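Local coordinates for protein putative succinylglutamate desuccinylase / aspartoacylase (Shewanella amazonensis, PDB 3FMC) that probably acts as a zinc-dependent hydrolase of the succinylglutamate desuccinylase/aspartoacylase family, related to the zinc exopeptidases, at residues A32-Y37 and R268-E273; R188-Y193 and L262-H267; E112-E117 and W219-V224; L105-N110 and A132-E137. All coordinates share one frame; numbering follows the deposited sequence.

Contact 1: residues A32-Y37 and R268-E273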
loop_
_atom_site.group_PDB
_atom_site.type_symbol
_atom_site.label_atom_id
_atom_site.label_comp_id
_atom_site.label_asym_id
_atom_site.label_seq_id
_atom_site.Cartn_x
_atom_site.Cartn_y
_atom_site.Cartn_z
ATOM N N ALA C 32 17.176 -43.821 14.269
ATOM C CA ALA C 32 18.189 -43.425 13.336
ATOM C C ALA C 32 17.592 -42.841 12.083
ATOM O O ALA C 32 18.309 -42.734 11.069
ATOM C CB ALA C 32 19.081 -44.628 12.979
ATOM N N GLY C 33 16.313 -42.472 12.129
ATOM C CA GLY C 33 15.653 -41.923 10.953
ATOM C C GLY C 33 16.204 -40.545 10.589
ATOM O O GLY C 33 16.874 -39.900 11.411
ATOM N N PRO C 34 15.966 -40.103 9.350
ATOM C CA PRO C 34 16.431 -38.768 9.009
ATOM C C PRO C 34 15.684 -37.686 9.796
ATOM O O PRO C 34 14.540 -37.913 10.219
ATOM C CB PRO C 34 16.074 -38.617 7.518
ATOM C CG PRO C 34 15.738 -40.006 7.017
ATOM C CD PRO C 34 15.289 -40.784 8.224
ATOM N N SER C 35 16.322 -36.531 9.954
ATOM C CA SER C 35 15.690 -35.374 10.606
ATOM C C SER C 35 14.980 -34.530 9.551
ATOM O O SER C 35 15.407 -34.420 8.390
ATOM C CB SER C 35 16.688 -34.521 11.375
ATOM O OG SER C 35 17.728 -34.060 10.538
ATOM N N VAL C 36 13.910 -33.893 9.977
ATOM C CA VAL C 36 13.054 -33.133 9.057
ATOM C C VAL C 36 12.788 -31.743 9.644
ATOM O O VAL C 36 12.510 -31.584 10.856
ATOM C CB VAL C 36 11.706 -33.828 8.854
ATOM C CG1 VAL C 36 10.864 -33.138 7.767
ATOM C CG2 VAL C 36 11.931 -35.356 8.511
ATOM N N TYR C 37 12.856 -30.769 8.762
ATOM C CA TYR C 37 12.534 -29.378 9.071
ATOM C C TYR C 37 11.422 -28.920 8.117
ATOM O O TYR C 37 11.566 -29.050 6.910
ATOM C CB TYR C 37 13.745 -28.494 8.939
ATOM C CG TYR C 37 13.435 -27.018 9.094
ATOM C CD1 TYR C 37 13.453 -26.394 10.343
ATOM C CD2 TYR C 37 13.121 -26.244 7.982
ATOM C CE1 TYR C 37 13.157 -24.997 10.455
ATOM C CE2 TYR C 37 12.843 -24.880 8.093
ATOM C CZ TYR C 37 12.863 -24.266 9.353
ATOM O OH TYR C 37 12.581 -22.924 9.501
ATOM N N ARG C 268 10.940 -42.360 3.725
ATOM C CA ARG C 268 12.280 -42.014 4.186
ATOM C C ARG C 268 12.649 -42.558 5.560
ATOM O O ARG C 268 13.746 -42.319 6.046
ATOM C CB ARG C 268 12.437 -40.488 4.197
ATOM C CG ARG C 268 12.287 -39.824 2.812
ATOM C CD ARG C 268 13.366 -40.269 1.899
ATOM N NE ARG C 268 14.671 -40.151 2.539
ATOM C CZ ARG C 268 15.413 -39.047 2.522
ATOM N NH1 ARG C 268 15.009 -37.964 1.872
ATOM N NH2 ARG C 268 16.581 -39.046 3.118
ATOM N N GLY C 269 11.749 -43.296 6.174
ATOM C CA GLY C 269 12.015 -43.899 7.468
ATOM C C GLY C 269 12.071 -42.964 8.633
ATOM O O GLY C 269 12.730 -43.259 9.635
ATOM N N VAL C 270 11.349 -41.852 8.514
ATOM C CA VAL C 270 11.235 -40.864 9.587
ATOM C C VAL C 270 10.218 -41.352 10.599
ATOM O O VAL C 270 10.387 -41.111 11.783
ATOM C CB VAL C 270 10.806 -39.483 9.016
ATOM C CG1 VAL C 270 10.455 -38.507 10.206
ATOM C CG2 VAL C 270 11.895 -38.941 8.085
ATOM N N ILE C 271 9.171 -42.035 10.128
ATOM C CA ILE C 271 8.166 -42.668 10.951
ATOM C C ILE C 271 8.275 -44.211 10.695
ATOM O O ILE C 271 8.691 -44.621 9.616
ATOM C CB ILE C 271 6.734 -42.108 10.709
ATOM C CG1 ILE C 271 6.272 -42.325 9.273
ATOM C CG2 ILE C 271 6.711 -40.612 11.050
ATOM C CD1 ILE C 271 4.817 -41.855 8.964
ATOM N N ALA C 272 7.970 -45.018 11.708
ATOM C CA ALA C 272 8.073 -46.504 11.611
ATOM C C ALA C 272 6.966 -47.104 10.764
ATOM O O ALA C 272 7.181 -48.073 10.008
ATOM C CB ALA C 272 8.041 -47.118 13.026
ATOM N N GLU C 273 5.796 -46.502 10.835
ATOM C CA GLU C 273 4.627 -47.006 10.159
ATOM C C GLU C 273 4.692 -46.962 8.642
ATOM O O GLU C 273 5.357 -46.108 8.068
ATOM C CB GLU C 273 3.378 -46.226 10.583
ATOM C CG GLU C 273 2.890 -46.477 11.979
ATOM C CD GLU C 273 3.631 -45.741 13.074
ATOM O OE1 GLU C 273 4.626 -44.999 12.839
ATOM O OE2 GLU C 273 3.180 -45.923 14.216
#

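Contact 2: residues R188-Y193 and L262-H267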
loop_
_atom_site.group_PDB
_atom_site.type_symbol
_atom_site.label_atom_id
_atom_site.label_comp_id
_atom_site.label_asym_id
_atom_site.label_seq_id
_atom_site.Cartn_x
_atom_site.Cartn_y
_atom_site.Cartn_z
ATOM N N ARG C 188 13.866 -36.900 -8.185
ATOM C CA ARG C 188 12.618 -37.018 -8.931
ATOM C C ARG C 188 11.634 -38.011 -8.293
ATOM O O ARG C 188 10.416 -37.807 -8.318
ATOM C CB ARG C 188 12.952 -37.419 -10.363
ATOM C CG ARG C 188 11.730 -37.769 -11.161
ATOM C CD ARG C 188 12.061 -37.921 -12.602
ATOM N NE ARG C 188 10.983 -38.631 -13.255
ATOM C CZ ARG C 188 10.841 -38.721 -14.570
ATOM N NH1 ARG C 188 11.724 -38.117 -15.366
ATOM N NH2 ARG C 188 9.808 -39.414 -15.071
ATOM N N SER C 189 12.154 -39.042 -7.630
ATOM C CA SER C 189 11.298 -40.004 -6.977
ATOM C C SER C 189 10.408 -39.437 -5.892
ATOM O O SER C 189 9.346 -40.014 -5.594
ATOM C CB SER C 189 12.142 -41.139 -6.383
ATOM O OG SER C 189 13.041 -40.635 -5.403
ATOM N N ALA C 190 10.798 -38.308 -5.283
ATOM C CA ALA C 190 10.018 -37.773 -4.172
ATOM C C ALA C 190 8.574 -37.482 -4.558
ATOM O O ALA C 190 7.666 -37.606 -3.739
ATOM C CB ALA C 190 10.700 -36.499 -3.564
ATOM N N ALA C 191 8.365 -37.039 -5.800
ATOM C CA ALA C 191 7.034 -36.691 -6.270
ATOM C C ALA C 191 6.055 -37.852 -6.203
ATOM O O ALA C 191 4.881 -37.640 -6.026
ATOM C CB ALA C 191 7.108 -36.100 -7.713
ATOM N N GLN C 192 6.564 -39.077 -6.295
ATOM C CA GLN C 192 5.728 -40.281 -6.236
ATOM C C GLN C 192 5.069 -40.502 -4.876
ATOM O O GLN C 192 4.097 -41.237 -4.810
ATOM C CB GLN C 192 6.538 -41.536 -6.614
ATOM C CG GLN C 192 7.127 -41.531 -8.010
ATOM C CD GLN C 192 6.070 -41.506 -9.106
ATOM O OE1 GLN C 192 5.077 -42.224 -9.050
ATOM N NE2 GLN C 192 6.294 -40.678 -10.119
ATOM N N TYR C 193 5.547 -39.829 -3.819
ATOM C CA TYR C 193 5.042 -40.046 -2.442
ATOM C C TYR C 193 4.048 -39.023 -1.967
ATOM O O TYR C 193 3.123 -39.341 -1.197
ATOM C CB TYR C 193 6.234 -40.204 -1.482
ATOM C CG TYR C 193 7.111 -41.336 -1.919
ATOM C CD1 TYR C 193 6.764 -42.672 -1.657
ATOM C CD2 TYR C 193 8.237 -41.106 -2.661
ATOM C CE1 TYR C 193 7.539 -43.717 -2.123
ATOM C CE2 TYR C 193 9.023 -42.143 -3.116
ATOM C CZ TYR C 193 8.674 -43.447 -2.842
ATOM O OH TYR C 193 9.507 -44.446 -3.327
ATOM N N LEU C 262 3.061 -37.449 5.121
ATOM C CA LEU C 262 3.309 -38.693 5.898
ATOM C C LEU C 262 3.794 -39.838 5.021
ATOM O O LEU C 262 4.669 -40.608 5.448
ATOM C CB LEU C 262 2.084 -39.107 6.689
ATOM C CG LEU C 262 1.702 -38.424 7.994
ATOM C CD1 LEU C 262 0.328 -39.007 8.425
ATOM C CD2 LEU C 262 2.768 -38.668 9.038
ATOM N N ALA C 263 3.223 -39.998 3.825
ATOM C CA ALA C 263 3.712 -41.054 2.899
ATOM C C ALA C 263 5.220 -40.867 2.602
ATOM O O ALA C 263 5.988 -41.835 2.548
ATOM C CB ALA C 263 2.891 -41.081 1.602
ATOM N N TYR C 264 5.673 -39.612 2.374
ATOM C CA TYR C 264 7.065 -39.336 2.137
ATOM C C TYR C 264 7.893 -39.676 3.375
ATOM O O TYR C 264 8.942 -40.274 3.275
ATOM C CB TYR C 264 7.305 -37.863 1.717
ATOM C CG TYR C 264 8.736 -37.580 1.376
ATOM C CD1 TYR C 264 9.306 -38.077 0.222
ATOM C CD2 TYR C 264 9.538 -36.792 2.209
ATOM C CE1 TYR C 264 10.613 -37.856 -0.085
ATOM C CE2 TYR C 264 10.860 -36.557 1.893
ATOM C CZ TYR C 264 11.393 -37.066 0.736
ATOM O OH TYR C 264 12.717 -36.848 0.384
ATOM N N LEU C 265 7.393 -39.285 4.538
ATOM C CA LEU C 265 8.104 -39.553 5.806
ATOM C C LEU C 265 8.233 -41.076 6.059
ATOM O O LEU C 265 9.270 -41.527 6.527
ATOM C CB LEU C 265 7.369 -38.849 6.945
ATOM C CG LEU C 265 7.319 -37.312 6.887
ATOM C CD1 LEU C 265 6.729 -36.723 8.169
ATOM C CD2 LEU C 265 8.682 -36.754 6.569
ATOM N N SER C 266 7.182 -41.841 5.771
ATOM C CA SER C 266 7.255 -43.324 5.880
ATOM C C SER C 266 8.318 -43.854 4.899
ATOM O O SER C 266 9.218 -44.617 5.256
ATOM C CB SER C 266 5.870 -43.931 5.621
ATOM O OG SER C 266 5.933 -45.336 5.583
ATOM N N HIS C 267 8.218 -43.425 3.640
ATOM C CA HIS C 267 9.231 -43.749 2.634
ATOM C C HIS C 267 10.675 -43.504 3.079
ATOM O O HIS C 267 11.563 -44.330 2.840
ATOM C CB HIS C 267 8.882 -43.048 1.299
ATOM C CG HIS C 267 10.038 -42.898 0.361
ATOM N ND1 HIS C 267 10.668 -43.967 -0.238
ATOM C CD2 HIS C 267 10.624 -41.785 -0.143
ATOM C CE1 HIS C 267 11.635 -43.518 -1.017
ATOM N NE2 HIS C 267 11.622 -42.192 -0.986
HETATM O O HOH W 1 12.520 -39.988 -2.767
#

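Contact 3: residues E112-E117 and W219-V224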
loop_
_atom_site.group_PDB
_atom_site.type_symbol
_atom_site.label_atom_id
_atom_site.label_comp_id
_atom_site.label_asym_id
_atom_site.label_seq_id
_atom_site.Cartn_x
_atom_site.Cartn_y
_atom_site.Cartn_z
ATOM N N GLU C 112 35.040 -26.891 -4.179
ATOM C CA GLU C 112 36.148 -27.718 -4.668
ATOM C C GLU C 112 37.284 -27.676 -3.634
ATOM O O GLU C 112 37.744 -28.713 -3.196
ATOM C CB GLU C 112 36.603 -27.279 -6.070
ATOM C CG GLU C 112 37.818 -28.062 -6.614
ATOM C CD GLU C 112 37.610 -29.599 -6.606
ATOM O OE1 GLU C 112 36.617 -30.066 -7.211
ATOM O OE2 GLU C 112 38.446 -30.318 -6.001
ATOM N N VAL C 113 37.690 -26.477 -3.205
ATOM C CA VAL C 113 38.746 -26.325 -2.193
ATOM C C VAL C 113 38.337 -26.911 -0.868
ATOM O O VAL C 113 39.108 -27.596 -0.218
ATOM C CB VAL C 113 39.184 -24.823 -2.032
ATOM C CG1 VAL C 113 40.122 -24.622 -0.823
ATOM C CG2 VAL C 113 39.837 -24.334 -3.319
ATOM N N TRP C 114 37.102 -26.670 -0.440
ATOM C CA TRP C 114 36.638 -27.248 0.816
ATOM C C TRP C 114 36.718 -28.776 0.710
ATOM O O TRP C 114 37.152 -29.455 1.639
ATOM C CB TRP C 114 35.185 -26.838 1.103
ATOM C CG TRP C 114 34.712 -27.251 2.445
ATOM C CD1 TRP C 114 34.643 -26.454 3.556
ATOM C CD2 TRP C 114 34.223 -28.554 2.853
ATOM N NE1 TRP C 114 34.132 -27.166 4.609
ATOM C CE2 TRP C 114 33.894 -28.461 4.218
ATOM C CE3 TRP C 114 34.044 -29.793 2.192
ATOM C CZ2 TRP C 114 33.388 -29.532 4.941
ATOM C CZ3 TRP C 114 33.546 -30.861 2.908
ATOM C CH2 TRP C 114 33.226 -30.727 4.281
ATOM N N TYR C 115 36.255 -29.315 -0.427
ATOM C CA TYR C 115 36.306 -30.768 -0.610
ATOM C C TYR C 115 37.740 -31.299 -0.490
ATOM O O TYR C 115 37.998 -32.251 0.258
ATOM C CB TYR C 115 35.689 -31.189 -1.936
ATOM C CG TYR C 115 35.811 -32.668 -2.146
ATOM C CD1 TYR C 115 34.975 -33.548 -1.470
ATOM C CD2 TYR C 115 36.779 -33.188 -3.003
ATOM C CE1 TYR C 115 35.100 -34.938 -1.643
ATOM C CE2 TYR C 115 36.922 -34.563 -3.183
ATOM C CZ TYR C 115 36.070 -35.433 -2.509
ATOM O OH TYR C 115 36.169 -36.799 -2.685
ATOM N N GLN C 116 38.666 -30.690 -1.221
ATOM C CA GLN C 116 40.071 -31.140 -1.172
ATOM C C GLN C 116 40.598 -31.155 0.261
ATOM O O GLN C 116 41.248 -32.118 0.677
ATOM C CB GLN C 116 40.967 -30.327 -2.121
ATOM C CG GLN C 116 40.641 -30.583 -3.628
ATOM C CD GLN C 116 40.692 -32.089 -4.039
ATOM O OE1 GLN C 116 41.587 -32.838 -3.632
ATOM N NE2 GLN C 116 39.730 -32.513 -4.846
ATOM N N GLU C 117 40.258 -30.127 1.026
ATOM C CA GLU C 117 40.697 -30.013 2.424
ATOM C C GLU C 117 40.057 -30.987 3.401
ATOM O O GLU C 117 40.552 -31.158 4.507
ATOM C CB GLU C 117 40.502 -28.573 2.896
ATOM C CG GLU C 117 41.351 -27.599 2.067
ATOM C CD GLU C 117 41.213 -26.133 2.443
ATOM O OE1 GLU C 117 40.244 -25.759 3.153
ATOM O OE2 GLU C 117 42.090 -25.352 1.985
ATOM N N TRP C 219 24.346 -30.426 -3.305
ATOM C CA TRP C 219 24.300 -30.958 -4.668
ATOM C C TRP C 219 25.640 -30.651 -5.311
ATOM O O TRP C 219 26.238 -31.502 -5.976
ATOM C CB TRP C 219 23.203 -30.272 -5.468
ATOM C CG TRP C 219 22.735 -30.987 -6.714
ATOM C CD1 TRP C 219 23.382 -31.992 -7.401
ATOM C CD2 TRP C 219 21.534 -30.716 -7.438
ATOM N NE1 TRP C 219 22.653 -32.360 -8.494
ATOM C CE2 TRP C 219 21.510 -31.595 -8.548
ATOM C CE3 TRP C 219 20.470 -29.813 -7.262
ATOM C CZ2 TRP C 219 20.453 -31.607 -9.463
ATOM C CZ3 TRP C 219 19.437 -29.825 -8.178
ATOM C CH2 TRP C 219 19.445 -30.715 -9.270
ATOM N N THR C 220 26.115 -29.416 -5.128
ATOM C CA THR C 220 27.418 -29.018 -5.646
ATOM C C THR C 220 28.554 -29.875 -5.045
ATOM O O THR C 220 29.476 -30.250 -5.759
ATOM C CB THR C 220 27.660 -27.530 -5.368
ATOM O OG1 THR C 220 26.639 -26.772 -6.043
ATOM C CG2 THR C 220 29.022 -27.124 -5.864
ATOM N N LEU C 221 28.484 -30.155 -3.747
ATOM C CA LEU C 221 29.462 -30.993 -3.072
ATOM C C LEU C 221 29.455 -32.415 -3.672
ATOM O O LEU C 221 30.511 -32.984 -3.874
ATOM C CB LEU C 221 29.149 -31.113 -1.565
ATOM C CG LEU C 221 30.062 -32.023 -0.732
ATOM C CD1 LEU C 221 31.449 -31.382 -0.660
ATOM C CD2 LEU C 221 29.502 -32.252 0.659
ATOM N N ALA C 222 28.269 -32.953 -3.943
ATOM C CA ALA C 222 28.124 -34.300 -4.519
ATOM C C ALA C 222 28.749 -34.307 -5.908
ATOM O O ALA C 222 29.435 -35.284 -6.285
ATOM C CB ALA C 222 26.648 -34.692 -4.587
ATOM N N GLU C 223 28.547 -33.218 -6.646
ATOM C CA GLU C 223 29.127 -33.042 -8.006
ATOM C C GLU C 223 30.634 -33.036 -7.953
ATOM O O GLU C 223 31.313 -33.699 -8.749
ATOM C CB GLU C 223 28.637 -31.722 -8.655
ATOM C CG GLU C 223 27.167 -31.723 -9.054
ATOM C CD GLU C 223 26.678 -30.369 -9.590
ATOM O OE1 GLU C 223 27.407 -29.340 -9.476
ATOM O OE2 GLU C 223 25.536 -30.353 -10.117
ATOM N N VAL C 224 31.171 -32.240 -7.030
ATOM C CA VAL C 224 32.611 -32.162 -6.821
ATOM C C VAL C 224 33.183 -33.528 -6.443
ATOM O O VAL C 224 34.178 -33.930 -6.998
ATOM C CB VAL C 224 32.980 -31.095 -5.774
ATOM C CG1 VAL C 224 34.453 -31.242 -5.315
ATOM C CG2 VAL C 224 32.656 -29.670 -6.365
#

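Contact 4: residues L105-N110 and A132-E137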
loop_
_atom_site.group_PDB
_atom_site.type_symbol
_atom_site.label_atom_id
_atom_site.label_comp_id
_atom_site.label_asym_id
_atom_site.label_seq_id
_atom_site.Cartn_x
_atom_site.Cartn_y
_atom_site.Cartn_z
ATOM N N LEU C 105 20.653 -17.193 1.794
ATOM C CA LEU C 105 22.082 -17.035 1.662
ATOM C C LEU C 105 22.702 -18.074 0.755
ATOM O O LEU C 105 22.535 -19.264 1.007
ATOM C CB LEU C 105 22.700 -17.179 3.056
ATOM C CG LEU C 105 24.227 -17.060 3.188
ATOM C CD1 LEU C 105 24.761 -15.801 2.500
ATOM C CD2 LEU C 105 24.637 -17.161 4.675
ATOM N N ASP C 106 23.335 -17.615 -0.328
ATOM C CA ASP C 106 24.095 -18.467 -1.262
ATOM C C ASP C 106 25.467 -18.520 -0.661
ATOM O O ASP C 106 26.136 -17.489 -0.524
ATOM C CB ASP C 106 24.179 -17.814 -2.625
ATOM C CG ASP C 106 24.696 -18.752 -3.757
ATOM O OD1 ASP C 106 24.816 -19.975 -3.596
ATOM O OD2 ASP C 106 24.938 -18.225 -4.865
ATOM N N HIS C 107 25.900 -19.710 -0.276
ATOM C CA HIS C 107 27.227 -19.837 0.290
ATOM C C HIS C 107 28.280 -19.614 -0.797
ATOM O O HIS C 107 28.326 -20.291 -1.804
ATOM C CB HIS C 107 27.383 -21.147 1.036
ATOM C CG HIS C 107 26.455 -21.260 2.214
ATOM N ND1 HIS C 107 26.650 -20.562 3.391
ATOM C CD2 HIS C 107 25.346 -22.013 2.403
ATOM C CE1 HIS C 107 25.695 -20.885 4.251
ATOM N NE2 HIS C 107 24.891 -21.760 3.673
ATOM N N GLY C 108 29.108 -18.616 -0.583
ATOM C CA GLY C 108 30.131 -18.276 -1.551
ATOM C C GLY C 108 31.434 -19.059 -1.496
ATOM O O GLY C 108 32.194 -19.027 -2.460
ATOM N N PHE C 109 31.712 -19.760 -0.400
ATOM C CA PHE C 109 32.981 -20.473 -0.296
ATOM C C PHE C 109 33.215 -21.511 -1.422
ATOM O O PHE C 109 32.276 -22.072 -2.035
ATOM C CB PHE C 109 33.183 -21.044 1.107
ATOM C CG PHE C 109 32.287 -22.181 1.448
ATOM C CD1 PHE C 109 31.012 -21.968 1.974
ATOM C CD2 PHE C 109 32.725 -23.482 1.284
ATOM C CE1 PHE C 109 30.218 -23.043 2.292
ATOM C CE2 PHE C 109 31.933 -24.541 1.602
ATOM C CZ PHE C 109 30.691 -24.342 2.096
ATOM N N ASN C 110 34.485 -21.730 -1.732
ATOM C CA ASN C 110 34.838 -22.613 -2.851
ATOM C C ASN C 110 34.712 -24.054 -2.382
ATOM O O ASN C 110 35.456 -24.492 -1.499
ATOM C CB ASN C 110 36.235 -22.271 -3.389
ATOM C CG ASN C 110 36.634 -23.136 -4.576
ATOM O OD1 ASN C 110 36.418 -24.335 -4.582
ATOM N ND2 ASN C 110 37.233 -22.519 -5.582
ATOM N N ALA C 132 28.423 -28.264 9.520
ATOM C CA ALA C 132 28.932 -27.297 10.484
ATOM C C ALA C 132 29.400 -26.031 9.792
ATOM O O ALA C 132 29.161 -24.930 10.297
ATOM C CB ALA C 132 30.061 -27.930 11.358
ATOM N N THR C 133 30.039 -26.174 8.631
ATOM C CA THR C 133 30.495 -25.039 7.850
ATOM C C THR C 133 29.307 -24.190 7.397
ATOM O O THR C 133 29.350 -22.968 7.469
ATOM C CB THR C 133 31.303 -25.487 6.622
ATOM O OG1 THR C 133 32.556 -26.033 7.063
ATOM C CG2 THR C 133 31.564 -24.313 5.617
ATOM N N LEU C 134 28.255 -24.844 6.922
ATOM C CA LEU C 134 27.055 -24.115 6.470
ATOM C C LEU C 134 26.406 -23.331 7.625
ATOM O O LEU C 134 26.010 -22.188 7.428
ATOM C CB LEU C 134 26.031 -25.067 5.851
ATOM C CG LEU C 134 26.491 -25.903 4.651
ATOM C CD1 LEU C 134 25.248 -26.694 4.130
ATOM C CD2 LEU C 134 27.136 -25.086 3.535
ATOM N N VAL C 135 26.286 -23.965 8.785
ATOM C CA VAL C 135 25.696 -23.377 9.988
ATOM C C VAL C 135 26.574 -22.196 10.451
ATOM O O VAL C 135 26.086 -21.093 10.782
ATOM C CB VAL C 135 25.498 -24.422 11.092
ATOM C CG1 VAL C 135 25.134 -23.779 12.447
ATOM C CG2 VAL C 135 24.418 -25.425 10.699
ATOM N N GLU C 136 27.874 -22.376 10.388
ATOM C CA GLU C 136 28.779 -21.301 10.802
ATOM C C GLU C 136 28.741 -20.115 9.854
ATOM O O GLU C 136 28.898 -18.968 10.281
ATOM C CB GLU C 136 30.226 -21.813 10.949
ATOM C CG GLU C 136 31.237 -20.681 11.324
ATOM C CD GLU C 136 30.848 -19.863 12.585
ATOM O OE1 GLU C 136 30.148 -20.396 13.479
ATOM O OE2 GLU C 136 31.260 -18.681 12.674
ATOM N N GLU C 137 28.563 -20.387 8.559
ATOM C CA GLU C 137 28.507 -19.347 7.545
ATOM C C GLU C 137 27.281 -18.422 7.721
ATOM O O GLU C 137 27.349 -17.206 7.437
ATOM C CB GLU C 137 28.556 -19.956 6.137
ATOM C CG GLU C 137 29.944 -20.412 5.714
ATOM C CD GLU C 137 30.941 -19.269 5.583
ATOM O OE1 GLU C 137 30.869 -18.499 4.623
ATOM O OE2 GLU C 137 31.796 -19.140 6.459
HETATM O O HOH W 2 28.314 -18.051 3.149
#

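Contact 1: residues A32-Y37 and R268-E273
Pro34 lays the CG and CD corner of its ring against the carbonyl oxygen of Arg268, and this is the tight end of the contact: Pro34 CD lies only 3.1 Å from Arg268 O. The next carbonyl along the chain is shared. Gly269 O is met by Gly33, whose bare CA comes to 3.5 Å in a bent CA-H...O contact (123° at the hydrogen), and it also stands near Pro34 CD. Deeper in, the two valines meet branch to branch, Val36 CG2 lying 3.6 Å from Val270 CG2. In each, CG2, anti to the carbonyl carbon, is the branch that faces the other valine. Val270 CG2 also lies 3.6 Å from Pro34 O, a carbonyl oxygen buried here with no polar partner in the model.

The backbone carbonyls are presented by a Schellman motif. Gly269 is the first residue to leave helix 251-267, and its positive phi of 71° turns the chain out of the last helical turn, directing it past the approach to strand 36-40. Ile167 of strand 167-174 touches Pro34, Val36, Arg268 and Val270, while Leu265 of the helix packs on both valines.

Toward solvent the fit is looser. The Arg268 chain, bent at chi2 and chi3, crosses the proline obliquely, and Arg268 NH2 approaches Pro34 CG no closer than 4.1 Å. The guanidinium takes its polar partner elsewhere, NH1 being hydrogen-bonded to the hydroxyl of Tyr264.

Contact 2: residues R188-Y193 and L262-H267
Tyr193 and His267 form a face-to-face stack, their centroids 3.6 Å apart and their planes only 8° from parallel. It joins the last turns of helix 251-267 to a helically coiled part of the loop between strands 176-184 and 198-202, within the catalytic domain. The overlap is nearly complete: His267 CG lies over the centre of the tyrosine ring, and Tyr193 CZ over the centre of the imidazole. A chi1 of 160° puts His267 CG anti to the backbone N and over the tyrosine, and chi2 of 66° turns the imidazole nearly parallel to it; the histidine's own CB joins in a CH-pi contact 3.9 Å from the Tyr193 centroid.

Around this stack come two alanines and a second tyrosine. Ala263 CB sits 3.3 Å from Tyr193 O, and Tyr193 CB reaches the Tyr264 ring at its edge. The same ring takes Ala190 CB, which lies 3.7 Å from Tyr264 CE1.

Further out, Phe194 stacks on Tyr264, whose hydroxyl is hydrogen-bonded to Glu187, and Leu239 of strand 237-243 touches both Ala190 and Tyr264. Gln192 CB lies on the far side of the Tyr193 ring, offset toward its rim, and Pro277 touches that tyrosine as well. At the exposed margin a water spans the two segments, 2.8 Å from Ser189 OG and 3.0 Å from His267 NE2.

Contact 3: residues E112-E117 and W219-V224
The rings of Trp114 and Tyr115 both meet one methyl of Leu221, CD1, which approaches each of them obliquely. His118, one turn further along, stacks on the indole, and the amide NE2 of Gln116 lies in the plane of the phenol ring at its edge. These groups line the interface of two packed helices, 111-118 and 210-227, whose segment axes pass 9.9 Å apart at a crossing angle of -62°. The leucine contacts are easy van der Waals distances, with Leu221 CD1 standing 4.2 Å from Trp114 CE3 and equally far from Tyr115 CD1.

Val224 fits more closely. Its CG1 branch, anti to the backbone N, enters beside the root of the tyrosine, 3.6 Å from Tyr115 CB, and the two side chains run past each other in opposite directions. Leu126 of helix 123-142 touches both Trp114 and Leu221, closing the apolar side, while Ile111 packs on Leu221 and Val224 from the start of the first helix. The indole N-H is directed elsewhere, to Thr133 OG1.

On the partly exposed side Glu112 bends at chi2 (54°), and its carboxylate lies over the valine, with Glu112 OE1 only 3.1 Å from Val224 CG1. The other carboxylate oxygen is held within the helix: Gln116 NE2 donates to Glu112 OE2 over 2.8 Å, arriving nearly along the C-O axis.

Contact 4: residues L105-N110 and A132-E137
Glu137 OE1 is gripped twice, by a salt bridge to Arg140 NH2 and by a water that donates to it over 3.0 Å. The same water lies 3.0 Å from His107 ND1, so it ties the imidazole to the carboxylate although the two groups do not touch directly. Their aliphatic and aromatic parts do: Glu137 CB packs 3.4 Å from His107 ND1, the side chains sliding past each other in opposite directions. At the other nitrogen, NE2 is hydrogen-bonded to His163 of helix 150-163, which helps set the ring's rotation.

Against helix 123-142 the loop then lays two aromatic rings in a pair of CH-pi contacts. Leu134 CD2 lies over one face of His107, 4.0 Å from its centroid, with Leu105 O above the opposite face near the rim. Phe109, its CG held between the backbone N and carbonyl carbon (chi1 70°), receives Thr133 CG2 over a face, again 4.0 Å from the centroid. Leu134 CD2 serves this ring too, but at its edge, 3.9 Å from Phe109 CE1. Just beyond, Asn110 is the N-cap of helix 111-118, its OD1 accepting from Val113 N.

The four contacts form two pairs, each with centres about 12 Å apart. Contacts 1 and 2 share helix 251-267: contact 2 uses its last turns and contact 1 its C-terminal exit, and Val270 N to Leu265 O and Glu273 O to Ser266 OG, both probable hydrogen bonds, join them. Contacts 3 and 4 lie among the helices of another part of the chain, linked by Trp114 NE1 and Thr133 OG1. Contacts 2 and 3 are the more buried, yet one rests on aromatic stacking and the other on leucine and valine methyls set against aromatic rings between crossing helices. Contacts 1 and 4 are partly buried and involve irregular chain, where backbone carbonyls or a bridging water supplement the apolar packing.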